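Local structure of Lin2118 protein (Listeria innocua, 3OOU) at residues N9-I14 and T51-R56. The protein is of unknown function but probably acts as a transcription regulator, binding specific DNA sequences through the C-terminal AraC-type helix-turn-helix part described here. Numbering follows the deposited sequence. Where two conformers were deposited one is given.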
ATOM      1  N   ASN A   9      12.927  -4.709   9.438  1.00 25.59           N
ATOM      2  CA  ASN A   9      13.320  -3.416   8.880  1.00 25.82           C
ATOM      3  C   ASN A   9      12.442  -2.961   7.714  1.00 24.82           C
ATOM      4  O   ASN A   9      12.088  -1.785   7.616  1.00 24.71           O
ATOM      5  CB  ASN A   9      14.796  -3.432   8.469  1.00 26.54           C
ATOM      6  CG  ASN A   9      15.729  -3.501   9.661  1.00 28.96           C
ATOM      7  OD1 ASN A   9      15.454  -2.925  10.713  1.00 31.66           O
ATOM      8  ND2 ASN A   9      16.846  -4.203   9.499  1.00 31.56           N
ATOM      9  N   VAL A  10      12.088  -3.904   6.844  1.00 24.22           N
ATOM     10  CA  VAL A  10      11.193  -3.646   5.722  1.00 23.76           C
ATOM     11  C   VAL A  10       9.788  -3.285   6.191  1.00 23.15           C
ATOM     12  O   VAL A  10       9.201  -2.317   5.707  1.00 22.58           O
ATOM     13  CB  VAL A  10      11.156  -4.859   4.759  1.00 23.71           C
ATOM     14  CG1 VAL A  10      10.004  -4.751   3.756  1.00 24.42           C
ATOM     15  CG2 VAL A  10      12.487  -4.983   4.036  1.00 24.67           C
ATOM     16  N   LEU A  11       9.262  -4.056   7.145  1.00 22.82           N
ATOM     17  CA  LEU A  11       7.932  -3.793   7.679  1.00 22.71           C
ATOM     18  C   LEU A  11       7.862  -2.404   8.299  1.00 22.94           C
ATOM     19  O   LEU A  11       6.913  -1.664   8.055  1.00 23.04           O
ATOM     20  CB  LEU A  11       7.511  -4.870   8.686  1.00 22.67           C
ATOM     21  CG  LEU A  11       7.242  -6.278   8.141  1.00 21.81           C
ATOM     22  CD1 LEU A  11       7.083  -7.274   9.277  1.00 22.15           C
ATOM     23  CD2 LEU A  11       6.019  -6.311   7.222  1.00 21.21           C
ATOM     24  N   SER A  12       8.884  -2.048   9.078  1.00 23.55           N
ATOM     25  CA  SER A  12       8.946  -0.728   9.699  1.00 24.28           C
ATOM     26  C   SER A  12       9.098   0.381   8.652  1.00 24.13           C
ATOM     27  O   SER A  12       8.473   1.433   8.766  1.00 23.98           O
ATOM     28  CB  SER A  12      10.063  -0.676  10.744  1.00 24.76           C
ATOM     29  OG  SER A  12       9.796  -1.596  11.796  1.00 26.84           O
ATOM     30  N   TYR A  13       9.915   0.125   7.629  1.00 24.63           N
ATOM     31  CA  TYR A  13      10.101   1.062   6.516  1.00 24.97           C
ATOM     32  C   TYR A  13       8.792   1.411   5.800  1.00 24.72           C
ATOM     33  O   TYR A  13       8.551   2.574   5.468  1.00 24.33           O
ATOM     34  CB  TYR A  13      11.097   0.492   5.503  1.00 25.39           C
ATOM     35  CG  TYR A  13      11.694   1.523   4.574  1.00 28.05           C
ATOM     36  CD1 TYR A  13      12.864   2.201   4.922  1.00 30.44           C
ATOM     37  CD2 TYR A  13      11.101   1.814   3.344  1.00 29.68           C
ATOM     38  CE1 TYR A  13      13.426   3.143   4.074  1.00 32.29           C
ATOM     39  CE2 TYR A  13      11.661   2.757   2.481  1.00 32.04           C
ATOM     40  CZ  TYR A  13      12.824   3.416   2.858  1.00 32.76           C
ATOM     41  OH  TYR A  13      13.388   4.354   2.021  1.00 34.19           O
ATOM     42  N   ILE A  14       7.962   0.399   5.557  1.00 24.81           N
ATOM     43  CA  ILE A  14       6.645   0.611   4.942  1.00 25.36           C
ATOM     44  C   ILE A  14       5.825   1.647   5.720  1.00 25.93           C
ATOM     45  O   ILE A  14       5.253   2.549   5.116  1.00 25.76           O
ATOM     46  CB  ILE A  14       5.868  -0.723   4.742  1.00 25.14           C
ATOM     47  CG1 ILE A  14       6.549  -1.568   3.655  1.00 25.59           C
ATOM     48  CG2 ILE A  14       4.390  -0.460   4.389  1.00 25.70           C
ATOM     49  CD1 ILE A  14       6.031  -2.995   3.526  1.00 26.01           C
ATOM     50  N   THR A  51       3.695  -6.740  -2.795  1.00 15.78           N
ATOM     51  CA  THR A  51       2.753  -5.756  -3.336  1.00 16.63           C
ATOM     52  C   THR A  51       1.352  -5.910  -2.751  1.00 16.06           C
ATOM     53  O   THR A  51       0.651  -4.915  -2.576  1.00 16.33           O
ATOM     54  CB  THR A  51       2.702  -5.742  -4.883  1.00 17.19           C
ATOM     55  OG1 THR A  51       2.225  -6.997  -5.367  1.00 19.39           O
ATOM     56  CG2 THR A  51       4.076  -5.436  -5.467  1.00 18.58           C
ATOM     57  N   ASP A  52       0.947  -7.143  -2.432  1.00 16.28           N
ATOM     58  CA  ASP A  52      -0.373  -7.356  -1.818  1.00 16.32           C
ATOM     59  C   ASP A  52      -0.430  -6.807  -0.386  1.00 15.48           C
ATOM     60  O   ASP A  52      -1.419  -6.175   0.005  1.00 15.44           O
ATOM     61  CB  ASP A  52      -0.787  -8.830  -1.896  1.00 17.35           C
ATOM     62  CG  ASP A  52      -1.012  -9.291  -3.332  1.00 20.29           C
ATOM     63  OD1 ASP A  52      -1.704  -8.574  -4.085  1.00 22.24           O
ATOM     64  OD2 ASP A  52      -0.492 -10.364  -3.709  1.00 24.38           O
ATOM     65  N   TYR A  53       0.646  -7.005   0.376  1.00 14.71           N
ATOM     66  CA  TYR A  53       0.751  -6.413   1.708  1.00 14.11           C
ATOM     67  C   TYR A  53       0.716  -4.886   1.619  1.00 13.54           C
ATOM     68  O   TYR A  53       0.009  -4.225   2.384  1.00 13.49           O
ATOM     69  CB  TYR A  53       2.042  -6.854   2.401  1.00 14.27           C
ATOM     70  CG  TYR A  53       2.243  -6.230   3.768  1.00 14.58           C
ATOM     71  CD1 TYR A  53       1.847  -6.903   4.926  1.00 16.82           C
ATOM     72  CD2 TYR A  53       2.829  -4.968   3.906  1.00 15.03           C
ATOM     73  CE1 TYR A  53       2.025  -6.335   6.181  1.00 17.54           C
ATOM     74  CE2 TYR A  53       3.009  -4.396   5.158  1.00 16.29           C
ATOM     75  CZ  TYR A  53       2.601  -5.086   6.290  1.00 17.80           C
ATOM     76  OH  TYR A  53       2.772  -4.537   7.538  1.00 20.40           O
ATOM     77  N   LEU A  54       1.489  -4.331   0.688  1.00 13.32           N
ATOM     78  CA  LEU A  54       1.556  -2.888   0.536  1.00 12.84           C
ATOM     79  C   LEU A  54       0.214  -2.287   0.111  1.00 12.93           C
ATOM     80  O   LEU A  54      -0.200  -1.254   0.653  1.00 13.11           O
ATOM     81  CB  LEU A  54       2.682  -2.491  -0.426  1.00 12.90           C
ATOM     82  CG  LEU A  54       2.899  -0.989  -0.622  1.00 13.76           C
ATOM     83  CD1 LEU A  54       3.221  -0.265   0.694  1.00 15.14           C
ATOM     84  CD2 LEU A  54       4.002  -0.763  -1.643  1.00 15.78           C
ATOM     85  N   ASN A  55      -0.470  -2.940  -0.827  1.00 12.97           N
ATOM     86  CA  ASN A  55      -1.801  -2.489  -1.240  1.00 13.39           C
ATOM     87  C   ASN A  55      -2.807  -2.489  -0.085  1.00 13.57           C
ATOM     88  O   ASN A  55      -3.543  -1.517   0.078  1.00 13.99           O
ATOM     89  CB  ASN A  55      -2.322  -3.306  -2.433  1.00 13.83           C
ATOM     90  CG  ASN A  55      -1.759  -2.826  -3.766  1.00 14.72           C
ATOM     91  OD1 ASN A  55      -1.181  -3.607  -4.535  1.00 18.53           O
ATOM     92  ND2 ASN A  55      -1.928  -1.545  -4.047  1.00 13.58           N
ATOM     93  N   ARG A  56      -2.846  -3.555   0.717  1.00 13.53           N
ATOM     94  CA  ARG A  56      -3.762  -3.572   1.855  0.50 13.93           C
ATOM     95  C   ARG A  56      -3.444  -2.421   2.815  1.00 13.79           C
ATOM     96  O   ARG A  56      -4.358  -1.744   3.302  1.00 13.97           O
ATOM     97  CB  ARG A  56      -3.751  -4.924   2.578  0.50 14.39           C
ATOM     98  CG  ARG A  56      -4.947  -5.104   3.520  0.50 15.86           C
ATOM     99  CD  ARG A  56      -4.891  -6.424   4.277  0.50 18.37           C
ATOM    100  NE  ARG A  56      -3.530  -6.720   4.697  0.50 20.21           N
ATOM    101  CZ  ARG A  56      -2.753  -7.628   4.122  0.50 21.10           C
ATOM    102  NH1 ARG A  56      -3.212  -8.358   3.114  0.50 22.32           N
ATOM    103  NH2 ARG A  56      -1.519  -7.812   4.562  0.50 21.52           N
TER
HETATM  104  O   HOH W   1       4.316  -2.442   7.907  1.00 26.46           O
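Y53 reaches across to helix 6-17 and meets L11 and I14 there with apolar contacts. I14 CD1 lies 3.7 Å from Y53 CE2 and approaches the ring obliquely. L11 CD2 also comes in at a slant, 3.7 Å from Y53 CZ, by the hydroxyl end. The L11 side chain and the tyrosine cross at about a right angle. Y53 CG is anti to the backbone N (chi1 178°), which carries the ring out toward the other helix. The CG2 methyl of I14 meets L54: I14 CG2 stands 3.9 Å from L54 CD1.

The two segments run roughly parallel, with axes 11.9 Å apart and a crossing angle of -33°. That is wide for a helix pair, and side chains bridge it without a direct hydrogen bond. Helix 50-68 is the longest of the chain and, as in AraC-family DNA-binding domains, probably links the two helix-turn-helix units; this contact joins its first turns to helix 6-17. Helix 35-46 packs against the same residues: F42 meets the Y53 ring edge-to-face and also touches L11, and M46 touches both residues.

The polar link runs through one water. It donates to L11 O at 2.7 Å and is hydrogen-bonded to Y53 OH at 2.6 Å. The water lies at the edge of the Y53 ring, in its plane.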